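Local coordinates for putative lipoprotein (Pseudomonas protegens, PDB 4KT3) that probably acts as the immunity partner of a type VI secretion effector, binding and neutralising a peptidoglycan glycoside hydrolase, at residues Ser84-Thr92 with Val113-Glu124; Lys56-Asp64 with Glu124-Gly132. All blocks are in the same frame, centred on the assembly; numbering follows the deposited sequence.

Contact 1: residues Ser84-Thr92 with Val113-Glu124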
ATOM      1  N   SER B  84       0.987  -4.063  -8.145  1.00 11.58           N
ATOM      2  CA  SER B  84      -0.061  -4.439  -9.080  1.00 13.14           C
ATOM      3  C   SER B  84       0.523  -5.449 -10.062  1.00 11.32           C
ATOM      4  O   SER B  84       1.578  -5.203 -10.656  1.00 14.15           O
ATOM      5  CB  SER B  84      -0.590  -3.214  -9.835  1.00 11.86           C
ATOM      6  OG  SER B  84      -1.235  -2.288  -8.960  1.00 12.37           O
ATOM      7  N   VAL B  85      -0.161  -6.582 -10.214  1.00 12.77           N
ATOM      8  CA  VAL B  85       0.257  -7.638 -11.136  1.00 11.89           C
ATOM      9  C   VAL B  85      -0.790  -7.807 -12.237  1.00 12.38           C
ATOM     10  O   VAL B  85      -1.968  -8.009 -11.946  1.00 13.05           O
ATOM     11  CB  VAL B  85       0.392  -8.988 -10.399  1.00 12.85           C
ATOM     12  CG1 VAL B  85       0.811 -10.076 -11.363  1.00 13.85           C
ATOM     13  CG2 VAL B  85       1.384  -8.873  -9.227  1.00 12.90           C
ATOM     14  N   SER B  86      -0.381  -7.711 -13.495  1.00 13.51           N
ATOM     15  CA  SER B  86      -1.336  -7.828 -14.594  1.00 12.78           C
ATOM     16  C   SER B  86      -1.836  -9.242 -14.764  1.00 14.17           C
ATOM     17  O   SER B  86      -1.049 -10.171 -14.818  1.00 14.97           O
ATOM     18  CB  SER B  86      -0.738  -7.367 -15.919  1.00 15.55           C
ATOM     19  OG  SER B  86      -1.493  -7.903 -17.010  1.00 15.09           O
ATOM     20  N   LEU B  87      -3.154  -9.391 -14.854  1.00 15.37           N
ATOM     21  CA  LEU B  87      -3.767 -10.684 -15.092  1.00 17.74           C
ATOM     22  C   LEU B  87      -3.384 -11.253 -16.447  1.00 14.69           C
ATOM     23  O   LEU B  87      -3.350 -12.464 -16.619  1.00 17.77           O
ATOM     24  CB  LEU B  87      -5.291 -10.565 -15.072  1.00 21.44           C
ATOM     25  CG  LEU B  87      -6.014 -10.514 -13.745  1.00 28.04           C
ATOM     26  CD1 LEU B  87      -5.685  -9.225 -13.035  1.00 25.11           C
ATOM     27  CD2 LEU B  87      -7.510 -10.630 -13.992  1.00 24.95           C
ATOM     28  N   ASN B  88      -3.137 -10.380 -17.416  1.00 15.38           N
ATOM     29  CA  ASN B  88      -2.939 -10.832 -18.788  1.00 16.74           C
ATOM     30  C   ASN B  88      -1.484 -10.994 -19.214  1.00 16.68           C
ATOM     31  O   ASN B  88      -1.212 -11.679 -20.202  1.00 19.24           O
ATOM     32  CB  ASN B  88      -3.661  -9.903 -19.767  1.00 21.88           C
ATOM     33  CG  ASN B  88      -5.148 -10.204 -19.863  1.00 24.30           C
ATOM     34  OD1 ASN B  88      -5.576 -11.343 -19.682  1.00 27.18           O
ATOM     35  ND2 ASN B  88      -5.939  -9.180 -20.145  1.00 32.39           N
ATOM     36  N   THR B  89      -0.555 -10.358 -18.502  1.00 18.39           N
ATOM     37  CA  THR B  89       0.863 -10.434 -18.878  1.00 14.77           C
ATOM     38  C   THR B  89       1.808 -10.746 -17.722  1.00 15.15           C
ATOM     39  O   THR B  89       2.979 -11.055 -17.951  1.00 18.85           O
ATOM     40  CB  THR B  89       1.361  -9.113 -19.454  1.00 15.08           C
ATOM     41  OG1 THR B  89       1.360  -8.136 -18.408  1.00 15.85           O
ATOM     42  CG2 THR B  89       0.485  -8.633 -20.606  1.00 17.75           C
ATOM     43  N   GLY B  90       1.313 -10.649 -16.489  1.00 14.80           N
ATOM     44  CA  GLY B  90       2.149 -10.774 -15.313  1.00 17.03           C
ATOM     45  C   GLY B  90       3.051  -9.576 -15.058  1.00 16.67           C
ATOM     46  O   GLY B  90       3.883  -9.613 -14.147  1.00 15.81           O
ATOM     47  N   ASP B  91       2.914  -8.519 -15.859  1.00 15.99           N
ATOM     48  CA  ASP B  91       3.668  -7.287 -15.603  1.00 16.17           C
ATOM     49  C   ASP B  91       3.411  -6.863 -14.165  1.00 13.70           C
ATOM     50  O   ASP B  91       2.244  -6.751 -13.745  1.00 15.21           O
ATOM     51  CB  ASP B  91       3.231  -6.179 -16.569  1.00 17.04           C
ATOM     52  CG  ASP B  91       4.245  -5.044 -16.687  1.00 17.39           C
ATOM     53  OD1 ASP B  91       5.462  -5.267 -16.470  1.00 18.10           O
ATOM     54  OD2 ASP B  91       3.808  -3.922 -17.025  1.00 17.77           O
ATOM     55  N   THR B  92       4.489  -6.567 -13.435  1.00 16.58           N
ATOM     56  CA  THR B  92       4.404  -6.269 -12.009  1.00 14.20           C
ATOM     57  C   THR B  92       5.034  -4.915 -11.683  1.00 15.79           C
ATOM     58  O   THR B  92       6.195  -4.664 -12.011  1.00 18.11           O
ATOM     59  CB  THR B  92       5.058  -7.385 -11.179  1.00 15.60           C
ATOM     60  OG1 THR B  92       4.379  -8.615 -11.437  1.00 17.34           O
ATOM     61  CG2 THR B  92       5.012  -7.083  -9.675  1.00 15.37           C
ATOM     62  N   VAL B 113       3.087 -16.488 -19.455  1.00 19.33           N
ATOM     63  CA  VAL B 113       1.731 -15.990 -19.271  1.00 18.52           C
ATOM     64  C   VAL B 113       1.203 -15.428 -20.587  1.00 19.62           C
ATOM     65  O   VAL B 113       0.089 -15.744 -21.000  1.00 19.18           O
ATOM     66  CB  VAL B 113       1.683 -14.911 -18.186  1.00 19.17           C
ATOM     67  CG1 VAL B 113       0.317 -14.233 -18.153  1.00 21.39           C
ATOM     68  CG2 VAL B 113       2.010 -15.526 -16.839  1.00 20.34           C
HETATM   69  N   MSE B 114       2.012 -14.610 -21.253  1.00 17.09           N
HETATM   70  CA  MSE B 114       1.592 -13.973 -22.503  1.00 19.15           C
HETATM   71  C   MSE B 114       1.353 -14.986 -23.618  1.00 19.82           C
HETATM   72  O   MSE B 114       0.479 -14.784 -24.458  1.00 20.11           O
HETATM   73  CB  MSE B 114       2.607 -12.908 -22.942  1.00 17.26           C
HETATM   74  CG  MSE B 114       2.518 -11.631 -22.093  1.00 14.01           C
HETATM   75 SE   MSE B 114       3.622 -10.186 -22.730  0.86 19.81          SE
HETATM   76  CE  MSE B 114       5.371 -10.932 -22.266  1.00 24.47           C
ATOM     77  N   ALA B 115       2.118 -16.072 -23.628  1.00 18.26           N
ATOM     78  CA  ALA B 115       1.936 -17.098 -24.649  1.00 19.62           C
ATOM     79  C   ALA B 115       0.620 -17.831 -24.430  1.00 18.26           C
ATOM     80  O   ALA B 115       0.049 -18.371 -25.366  1.00 22.17           O
ATOM     81  CB  ALA B 115       3.106 -18.085 -24.652  1.00 21.79           C
ATOM     82  N   ARG B 116       0.134 -17.829 -23.193  1.00 20.64           N
ATOM     83  CA  ARG B 116      -1.146 -18.462 -22.882  1.00 24.22           C
ATOM     84  C   ARG B 116      -2.329 -17.533 -23.144  1.00 22.80           C
ATOM     85  O   ARG B 116      -3.347 -17.960 -23.689  1.00 29.14           O
ATOM     86  CB  ARG B 116      -1.171 -18.941 -21.432  1.00 19.96           C
ATOM     87  CG  ARG B 116      -0.313 -20.183 -21.183  1.00 27.38           C
ATOM     88  CD  ARG B 116      -0.887 -21.424 -21.855  1.00 33.46           C
ATOM     89  NE  ARG B 116      -2.232 -21.706 -21.373  1.00 33.24           N
ATOM     90  CZ  ARG B 116      -2.997 -22.712 -21.777  1.00 41.32           C
ATOM     91  NH1 ARG B 116      -2.566 -23.575 -22.694  1.00 41.65           N
ATOM     92  NH2 ARG B 116      -4.206 -22.852 -21.251  1.00 43.74           N
ATOM     93  N   THR B 117      -2.207 -16.266 -22.753  1.00 19.22           N
ATOM     94  CA  THR B 117      -3.317 -15.326 -22.921  1.00 22.83           C
ATOM     95  C   THR B 117      -3.362 -14.686 -24.308  1.00 22.33           C
ATOM     96  O   THR B 117      -4.408 -14.192 -24.738  1.00 25.79           O
ATOM     97  CB  THR B 117      -3.248 -14.201 -21.904  1.00 20.45           C
ATOM     98  OG1 THR B 117      -2.084 -13.404 -22.169  1.00 20.84           O
ATOM     99  CG2 THR B 117      -3.199 -14.762 -20.483  1.00 22.62           C
ATOM    100  N   GLY B 118      -2.232 -14.682 -25.005  1.00 22.12           N
ATOM    101  CA  GLY B 118      -2.158 -14.048 -26.314  1.00 24.28           C
ATOM    102  C   GLY B 118      -2.130 -12.526 -26.250  1.00 22.03           C
ATOM    103  O   GLY B 118      -2.242 -11.859 -27.285  1.00 22.12           O
ATOM    104  N   LYS B 119      -1.962 -11.982 -25.041  1.00 21.45           N
ATOM    105  CA  LYS B 119      -2.001 -10.539 -24.798  1.00 22.08           C
ATOM    106  C   LYS B 119      -0.601  -9.948 -24.635  1.00 19.89           C
ATOM    107  O   LYS B 119       0.350 -10.655 -24.277  1.00 20.40           O
ATOM    108  CB  LYS B 119      -2.797 -10.246 -23.526  1.00 24.21           C
ATOM    109  CG  LYS B 119      -4.237 -10.719 -23.553  1.00 30.24           C
ATOM    110  CD  LYS B 119      -5.041  -9.969 -24.588  1.00 36.26           C
ATOM    111  CE  LYS B 119      -6.531 -10.265 -24.448  1.00 38.75           C
ATOM    112  NZ  LYS B 119      -6.809 -11.719 -24.575  1.00 41.47           N
ATOM    113  N   SER B 120      -0.489  -8.643 -24.876  1.00 21.87           N
ATOM    114  CA  SER B 120       0.790  -7.943 -24.821  1.00 21.17           C
ATOM    115  C   SER B 120       0.767  -6.796 -23.813  1.00 18.25           C
ATOM    116  O   SER B 120      -0.289  -6.402 -23.322  1.00 18.57           O
ATOM    117  CB  SER B 120       1.121  -7.368 -26.195  1.00 23.49           C
ATOM    118  OG  SER B 120       0.304  -6.241 -26.472  1.00 24.41           O
ATOM    119  N   LEU B 121       1.935  -6.238 -23.524  1.00 20.94           N
ATOM    120  CA  LEU B 121       1.998  -5.034 -22.698  1.00 17.98           C
ATOM    121  C   LEU B 121       1.260  -3.870 -23.372  1.00 18.49           C
ATOM    122  O   LEU B 121       0.595  -3.074 -22.706  1.00 19.68           O
ATOM    123  CB  LEU B 121       3.453  -4.659 -22.408  1.00 16.83           C
ATOM    124  CG  LEU B 121       4.219  -5.664 -21.544  1.00 21.81           C
ATOM    125  CD1 LEU B 121       5.682  -5.283 -21.464  1.00 19.43           C
ATOM    126  CD2 LEU B 121       3.621  -5.744 -20.143  1.00 20.31           C
ATOM    127  N   ALA B 122       1.360  -3.773 -24.694  1.00 18.87           N
ATOM    128  CA  ALA B 122       0.680  -2.703 -25.415  1.00 20.10           C
ATOM    129  C   ALA B 122      -0.848  -2.841 -25.334  1.00 21.96           C
ATOM    130  O   ALA B 122      -1.569  -1.837 -25.294  1.00 24.23           O
ATOM    131  CB  ALA B 122       1.145  -2.661 -26.861  1.00 23.44           C
ATOM    132  N   ASP B 123      -1.340  -4.078 -25.304  1.00 22.12           N
ATOM    133  CA  ASP B 123      -2.783  -4.336 -25.193  1.00 23.73           C
ATOM    134  C   ASP B 123      -3.390  -3.730 -23.925  1.00 23.14           C
ATOM    135  O   ASP B 123      -4.574  -3.379 -23.905  1.00 26.05           O
ATOM    136  CB  ASP B 123      -3.084  -5.837 -25.181  1.00 23.34           C
ATOM    137  CG  ASP B 123      -2.869  -6.505 -26.532  1.00 26.91           C
ATOM    138  OD1 ASP B 123      -2.609  -7.729 -26.542  1.00 26.77           O
ATOM    139  OD2 ASP B 123      -2.968  -5.824 -27.577  1.00 30.32           O
ATOM    140  N   GLU B 124      -2.591  -3.615 -22.867  1.00 22.34           N
ATOM    141  CA  GLU B 124      -3.088  -3.093 -21.590  1.00 18.46           C
ATOM    142  C   GLU B 124      -2.535  -1.697 -21.274  1.00 20.95           C
ATOM    143  O   GLU B 124      -2.463  -1.298 -20.114  1.00 18.33           O
ATOM    144  CB  GLU B 124      -2.793  -4.087 -20.447  1.00 17.63           C
ATOM    145  CG  GLU B 124      -1.317  -4.353 -20.180  1.00 16.96           C
ATOM    146  CD  GLU B 124      -1.054  -5.589 -19.314  1.00 16.73           C
ATOM    147  OE1 GLU B 124      -1.952  -6.446 -19.140  1.00 18.41           O
ATOM    148  OE2 GLU B 124       0.081  -5.713 -18.818  1.00 18.25           O
TER
HETATM  149  O   HOH W   1      -6.865 -12.726 -21.644  1.00 28.54           O
HETATM  150  O   HOH W   2       1.199  -3.588 -17.739  1.00 15.01           O
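Ser86 and Thr89 turn their hydroxyls to the carboxylate of Glu124, and each gives it a hydrogen bond: Ser86 OG to Glu124 OE1 at 2.6 Å and Thr89 OG1 to Glu124 OE2 at 2.8 Å. Both oxygens are met on their syn side, the donors standing 20° and 26° out of the carboxylate plane. Glu124 reaches them with CG between its own backbone N and carbonyl carbon (chi1 63°) and an extended chain beyond. The same hydroxyls also accept from the backbone: Ser86 OG takes the N-H groups of Asn88 and Thr89, Thr89 OG1 that of Asp91. Further polar contact comes from Thr117 OG1, which donates to Asn88 O at 2.8 Å in the carbonyl plane and accepts from Lys119 N. A water joins Lys119 NZ to Asn88 OD1.

The loop is the hairpin connection between strands 78-86 and 92-94, folded by ST turns at Ser86 and Thr89 and closed by the bond from Ser86 N to Asp91 O. It sits against the C-terminal end of helix 104-117, which Gly118 leaves with positive phi, and against Glu124, the N-cap residue of helix 125-129.

Van der Waals contacts flank these bonds. Met114, a selenomethionine, sets CG 3.8 Å from Thr89 CB; its SE, carried out by a chain straight at chi2, lies near Thr89 CG2. Val113 CG1 packs on the backbone at Asn88 and Thr89. The Lys119 methylenes lie on the Asn88 amide, Lys119 CG 3.8 Å from Asn88 CG. Leu121 CD2 lies 3.6 Å from Asp91 CG, the side chains crossing nearly at right angles.

Asp91 OD2 and Glu124 OE2, 4.5 Å apart, both accept from one water, which probably eases their repulsion; Asp91 OD2 also bonds Trp93 NE1, and OD1 forms a salt bridge with Arg100.

Contact 2: residues Lys56-Asp64 with Glu124-Gly132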
ATOM      1  N   LYS B  56     -14.193  -5.123  -5.994  1.00 16.24           N
ATOM      2  CA  LYS B  56     -13.370  -5.404  -7.164  1.00 16.16           C
ATOM      3  C   LYS B  56     -11.923  -4.973  -6.945  1.00 15.43           C
ATOM      4  O   LYS B  56     -11.630  -4.147  -6.083  1.00 14.19           O
ATOM      5  CB  LYS B  56     -13.913  -4.663  -8.385  1.00 18.99           C
ATOM      6  CG  LYS B  56     -15.411  -4.812  -8.594  1.00 24.12           C
ATOM      7  CD  LYS B  56     -15.808  -6.242  -8.840  1.00 30.49           C
ATOM      8  CE  LYS B  56     -17.288  -6.329  -9.200  1.00 32.87           C
ATOM      9  NZ  LYS B  56     -17.647  -7.650  -9.775  1.00 39.46           N
ATOM     10  N   PRO B  57     -11.002  -5.520  -7.742  1.00 14.09           N
ATOM     11  CA  PRO B  57      -9.609  -5.069  -7.626  1.00 14.34           C
ATOM     12  C   PRO B  57      -9.496  -3.564  -7.910  1.00 12.15           C
ATOM     13  O   PRO B  57     -10.216  -3.051  -8.766  1.00 15.65           O
ATOM     14  CB  PRO B  57      -8.879  -5.903  -8.675  1.00 16.91           C
ATOM     15  CG  PRO B  57      -9.776  -7.103  -8.918  1.00 19.50           C
ATOM     16  CD  PRO B  57     -11.169  -6.617  -8.711  1.00 17.86           C
ATOM     17  N   PRO B  58      -8.661  -2.843  -7.141  1.00 11.03           N
ATOM     18  CA  PRO B  58      -8.604  -1.378  -7.275  1.00 12.69           C
ATOM     19  C   PRO B  58      -8.104  -0.858  -8.615  1.00 12.61           C
ATOM     20  O   PRO B  58      -8.431   0.282  -8.973  1.00 14.05           O
ATOM     21  CB  PRO B  58      -7.644  -0.961  -6.152  1.00 13.90           C
ATOM     22  CG  PRO B  58      -7.766  -2.058  -5.126  1.00 14.20           C
ATOM     23  CD  PRO B  58      -7.897  -3.312  -5.969  1.00 13.05           C
ATOM     24  N   HIS B  59      -7.313  -1.653  -9.336  1.00 10.85           N
ATOM     25  CA  HIS B  59      -6.734  -1.216 -10.606  1.00 12.52           C
ATOM     26  C   HIS B  59      -7.096  -2.189 -11.706  1.00 13.44           C
ATOM     27  O   HIS B  59      -6.533  -3.274 -11.781  1.00 13.93           O
ATOM     28  CB  HIS B  59      -5.221  -1.060 -10.473  1.00 11.94           C
ATOM     29  CG  HIS B  59      -4.862   0.041  -9.533  1.00 10.89           C
ATOM     30  ND1 HIS B  59      -4.571  -0.180  -8.202  1.00 12.35           N
ATOM     31  CD2 HIS B  59      -4.851   1.382  -9.708  1.00 12.47           C
ATOM     32  CE1 HIS B  59      -4.367   0.979  -7.604  1.00 12.79           C
ATOM     33  NE2 HIS B  59      -4.540   1.943  -8.494  1.00 12.57           N
ATOM     34  N   PRO B  60      -8.089  -1.812 -12.521  1.00 13.79           N
ATOM     35  CA  PRO B  60      -8.572  -2.688 -13.592  1.00 14.57           C
ATOM     36  C   PRO B  60      -7.433  -3.267 -14.427  1.00 13.82           C
ATOM     37  O   PRO B  60      -6.527  -2.536 -14.840  1.00 14.61           O
ATOM     38  CB  PRO B  60      -9.437  -1.749 -14.423  1.00 17.75           C
ATOM     39  CG  PRO B  60      -9.998  -0.783 -13.392  1.00 17.43           C
ATOM     40  CD  PRO B  60      -8.879  -0.569 -12.415  1.00 14.14           C
ATOM     41  N   GLY B  61      -7.478  -4.578 -14.649  1.00 14.71           N
ATOM     42  CA  GLY B  61      -6.434  -5.260 -15.402  1.00 15.59           C
ATOM     43  C   GLY B  61      -5.372  -5.908 -14.531  1.00 13.14           C
ATOM     44  O   GLY B  61      -4.547  -6.681 -15.034  1.00 15.64           O
ATOM     45  N   TYR B  62      -5.390  -5.580 -13.235  1.00 12.45           N
ATOM     46  CA  TYR B  62      -4.375  -6.036 -12.278  1.00 12.41           C
ATOM     47  C   TYR B  62      -5.028  -6.596 -11.014  1.00 12.66           C
ATOM     48  O   TYR B  62      -6.189  -6.295 -10.703  1.00 13.52           O
ATOM     49  CB  TYR B  62      -3.458  -4.860 -11.861  1.00 11.40           C
ATOM     50  CG  TYR B  62      -2.752  -4.218 -13.025  1.00 12.49           C
ATOM     51  CD1 TYR B  62      -3.396  -3.273 -13.811  1.00 12.47           C
ATOM     52  CD2 TYR B  62      -1.451  -4.557 -13.345  1.00 11.44           C
ATOM     53  CE1 TYR B  62      -2.773  -2.718 -14.918  1.00 11.47           C
ATOM     54  CE2 TYR B  62      -0.814  -4.010 -14.441  1.00 13.10           C
ATOM     55  CZ  TYR B  62      -1.469  -3.085 -15.216  1.00 11.86           C
ATOM     56  OH  TYR B  62      -0.843  -2.536 -16.315  1.00 15.99           O
ATOM     57  N   TYR B  63      -4.269  -7.402 -10.280  1.00 12.72           N
ATOM     58  CA  TYR B  63      -4.571  -7.678  -8.883  1.00 12.08           C
ATOM     59  C   TYR B  63      -3.535  -6.944  -8.034  1.00 11.93           C
ATOM     60  O   TYR B  63      -2.350  -6.951  -8.366  1.00 12.96           O
ATOM     61  CB  TYR B  63      -4.498  -9.170  -8.609  1.00 13.85           C
ATOM     62  CG  TYR B  63      -5.670  -9.935  -9.155  1.00 16.23           C
ATOM     63  CD1 TYR B  63      -6.946  -9.730  -8.652  1.00 18.05           C
ATOM     64  CD2 TYR B  63      -5.502 -10.868 -10.166  1.00 19.47           C
ATOM     65  CE1 TYR B  63      -8.026 -10.429  -9.147  1.00 20.31           C
ATOM     66  CE2 TYR B  63      -6.567 -11.574 -10.663  1.00 20.44           C
ATOM     67  CZ  TYR B  63      -7.829 -11.348 -10.157  1.00 21.28           C
ATOM     68  OH  TYR B  63      -8.891 -12.063 -10.653  1.00 28.38           O
ATOM     69  N   ASP B  64      -3.978  -6.314  -6.950  1.00 12.17           N
ATOM     70  CA  ASP B  64      -3.073  -5.569  -6.073  1.00  9.97           C
ATOM     71  C   ASP B  64      -2.710  -6.375  -4.822  1.00  9.71           C
ATOM     72  O   ASP B  64      -3.525  -7.161  -4.306  1.00 12.00           O
ATOM     73  CB  ASP B  64      -3.705  -4.249  -5.625  1.00 11.09           C
ATOM     74  CG  ASP B  64      -3.861  -3.237  -6.745  1.00 12.15           C
ATOM     75  OD1 ASP B  64      -3.530  -3.524  -7.916  1.00 12.59           O
ATOM     76  OD2 ASP B  64      -4.363  -2.135  -6.431  1.00 12.25           O
ATOM     77  N   GLU B 124      -2.591  -3.615 -22.867  1.00 22.34           N
ATOM     78  CA  GLU B 124      -3.088  -3.093 -21.590  1.00 18.46           C
ATOM     79  C   GLU B 124      -2.535  -1.697 -21.274  1.00 20.95           C
ATOM     80  O   GLU B 124      -2.463  -1.298 -20.114  1.00 18.33           O
ATOM     81  CB  GLU B 124      -2.793  -4.087 -20.447  1.00 17.63           C
ATOM     82  CG  GLU B 124      -1.317  -4.353 -20.180  1.00 16.96           C
ATOM     83  CD  GLU B 124      -1.054  -5.589 -19.314  1.00 16.73           C
ATOM     84  OE1 GLU B 124      -1.952  -6.446 -19.140  1.00 18.41           O
ATOM     85  OE2 GLU B 124       0.081  -5.713 -18.818  1.00 18.25           O
ATOM     86  N   LYS B 125      -2.161  -0.952 -22.311  1.00 20.10           N
ATOM     87  CA  LYS B 125      -1.595   0.389 -22.137  1.00 22.26           C
ATOM     88  C   LYS B 125      -2.506   1.299 -21.307  1.00 23.15           C
ATOM     89  O   LYS B 125      -2.048   1.966 -20.377  1.00 21.72           O
ATOM     90  CB  LYS B 125      -1.311   1.022 -23.503  1.00 23.63           C
ATOM     91  CG  LYS B 125      -0.610   2.367 -23.433  1.00 31.77           C
ATOM     92  CD  LYS B 125      -0.449   2.967 -24.826  1.00 38.77           C
ATOM     93  CE  LYS B 125       0.050   4.406 -24.764  1.00 43.03           C
ATOM     94  NZ  LYS B 125      -0.209   5.141 -26.042  1.00 47.71           N
ATOM     95  N   SER B 126      -3.791   1.328 -21.650  1.00 21.37           N
ATOM     96  CA  SER B 126      -4.771   2.137 -20.926  1.00 21.26           C
ATOM     97  C   SER B 126      -4.880   1.729 -19.463  1.00 19.63           C
ATOM     98  O   SER B 126      -4.908   2.576 -18.574  1.00 20.13           O
ATOM     99  CB  SER B 126      -6.149   2.011 -21.573  1.00 27.07           C
ATOM    100  OG  SER B 126      -6.190   2.710 -22.797  1.00 40.77           O
ATOM    101  N   GLN B 127      -4.934   0.429 -19.210  1.00 18.45           N
ATOM    102  CA  GLN B 127      -5.039  -0.043 -17.838  1.00 18.91           C
ATOM    103  C   GLN B 127      -3.752   0.297 -17.095  1.00 15.75           C
ATOM    104  O   GLN B 127      -3.794   0.668 -15.923  1.00 15.65           O
ATOM    105  CB  GLN B 127      -5.333  -1.546 -17.789  1.00 19.60           C
ATOM    106  CG  GLN B 127      -6.750  -1.924 -18.234  1.00 21.80           C
ATOM    107  CD  GLN B 127      -6.970  -1.746 -19.718  1.00 28.89           C
ATOM    108  OE1 GLN B 127      -6.092  -2.032 -20.534  1.00 31.43           O
ATOM    109  NE2 GLN B 127      -8.154  -1.261 -20.081  1.00 36.51           N
ATOM    110  N   ARG B 128      -2.607   0.152 -17.754  1.00 16.49           N
ATOM    111  CA  ARG B 128      -1.346   0.479 -17.111  1.00 14.65           C
ATOM    112  C   ARG B 128      -1.310   1.959 -16.746  1.00 15.35           C
ATOM    113  O   ARG B 128      -0.843   2.326 -15.662  1.00 16.61           O
ATOM    114  CB  ARG B 128      -0.134   0.100 -17.985  1.00 16.13           C
ATOM    115  CG  ARG B 128       1.210   0.364 -17.309  1.00 18.94           C
ATOM    116  CD  ARG B 128       2.368  -0.313 -18.042  1.00 18.14           C
ATOM    117  NE  ARG B 128       2.375   0.032 -19.460  1.00 20.62           N
ATOM    118  CZ  ARG B 128       1.985  -0.769 -20.451  1.00 21.23           C
ATOM    119  NH1 ARG B 128       1.562  -2.005 -20.217  1.00 18.16           N
ATOM    120  NH2 ARG B 128       2.016  -0.325 -21.697  1.00 23.04           N
ATOM    121  N   GLU B 129      -1.825   2.808 -17.633  1.00 16.57           N
ATOM    122  CA  GLU B 129      -1.891   4.242 -17.348  1.00 20.83           C
ATOM    123  C   GLU B 129      -2.702   4.503 -16.089  1.00 16.14           C
ATOM    124  O   GLU B 129      -2.422   5.447 -15.347  1.00 17.09           O
ATOM    125  CB  GLU B 129      -2.468   5.012 -18.535  1.00 22.69           C
ATOM    126  CG  GLU B 129      -1.490   5.063 -19.711  1.00 28.58           C
ATOM    127  CD  GLU B 129      -2.108   5.575 -21.002  1.00 29.20           C
ATOM    128  OE1 GLU B 129      -3.315   5.890 -21.008  1.00 39.41           O
ATOM    129  OE2 GLU B 129      -1.374   5.650 -22.013  1.00 33.66           O
ATOM    130  N   GLY B 130      -3.686   3.643 -15.846  1.00 16.24           N
ATOM    131  CA  GLY B 130      -4.484   3.687 -14.633  1.00 15.52           C
ATOM    132  C   GLY B 130      -3.735   3.416 -13.334  1.00 11.48           C
ATOM    133  O   GLY B 130      -4.312   3.601 -12.248  1.00 13.36           O
ATOM    134  N   LEU B 131      -2.478   2.976 -13.414  1.00 13.85           N
ATOM    135  CA  LEU B 131      -1.648   2.861 -12.214  1.00 13.86           C
ATOM    136  C   LEU B 131      -1.055   4.213 -11.809  1.00 14.30           C
ATOM    137  O   LEU B 131      -0.555   4.370 -10.704  1.00 16.64           O
ATOM    138  CB  LEU B 131      -0.508   1.855 -12.416  1.00 14.07           C
ATOM    139  CG  LEU B 131      -0.906   0.449 -12.865  1.00 14.88           C
ATOM    140  CD1 LEU B 131       0.348  -0.424 -13.021  1.00 15.44           C
ATOM    141  CD2 LEU B 131      -1.888  -0.166 -11.885  1.00 13.71           C
ATOM    142  N   GLY B 132      -1.109   5.189 -12.710  1.00 15.63           N
ATOM    143  CA  GLY B 132      -0.636   6.529 -12.390  1.00 18.69           C
ATOM    144  C   GLY B 132       0.878   6.638 -12.302  1.00 17.84           C
ATOM    145  O   GLY B 132       1.401   7.504 -11.591  1.00 21.37           O
TER
HETATM  146  O   HOH W   3      -5.903   0.090 -14.159  1.00 15.89           O
HETATM  147  O   HOH W   4      -4.388  -6.560 -17.892  1.00 25.78           O
HETATM  148  O   HOH W   2       1.199  -3.588 -17.739  1.00 15.01           O
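Gly61, third residue of a type II beta turn from His59 to Tyr62, brings its CA to 5.9 Å from that of Gln127, so the turn into strand 62-69 lies against helix 125-129. Tyr62 CG stands anti to its carbonyl carbon (chi1 -59°), laying the ring against the helix, and Leu131 packs over one face: its CD2 makes a CH-pi contact 4.1 Å from the centroid, 18° off the normal. Leu131 CD2 also reaches His59 CB at 3.7 Å, while Gly130 O lies at the imidazole edge, 3.4 Å from His59 CD2. His59 ND1 gives Asp64 OD2 a hydrogen bond of 2.6 Å on its syn lone pair, in the imidazole plane; NE2 bonds Asn34 of the neighbouring Uncharacterized protein chain. Tyr62 OH passes 3.2 Å from Arg128 CB, ring and guanidinium almost perpendicular (89°). One water accepts from Tyr62 OH and Arg128 NH1 and donates to Glu124 OE2; Arg128 NH1 also donates to Leu121 O, and NE salt-bridges Glu134. Further waters tie Pro60 O to Gln127 O and Gly61 O to Glu124 OE1. Without a direct cross-segment hydrogen bond, apolar packing and water carry the contact, while His59, oriented by Asp64, offers NE2 to the partner protein.

In the fold
Both contacts are partly buried and lie about equally far from the chain centre, against neighbouring strands of one antiparallel sheet, 78-86 and 62-69. Glu124 belongs to both, as does the water between Asp91, Tyr62 and Arg128. Contact 1 joins the 84-92 hairpin to the end of helix 104-117 and the loop after it through direct hydrogen bonds; contact 2 sets helix 125-129 beside the other strand with an aromatic-aliphatic core and water at its margin. Ser84 to Asp64 and Leu121 O to Arg128 connect the two directly. Another chain touches contact 2 alone, Pro58 and His59 among its partners, consistent with a place at the effector interface.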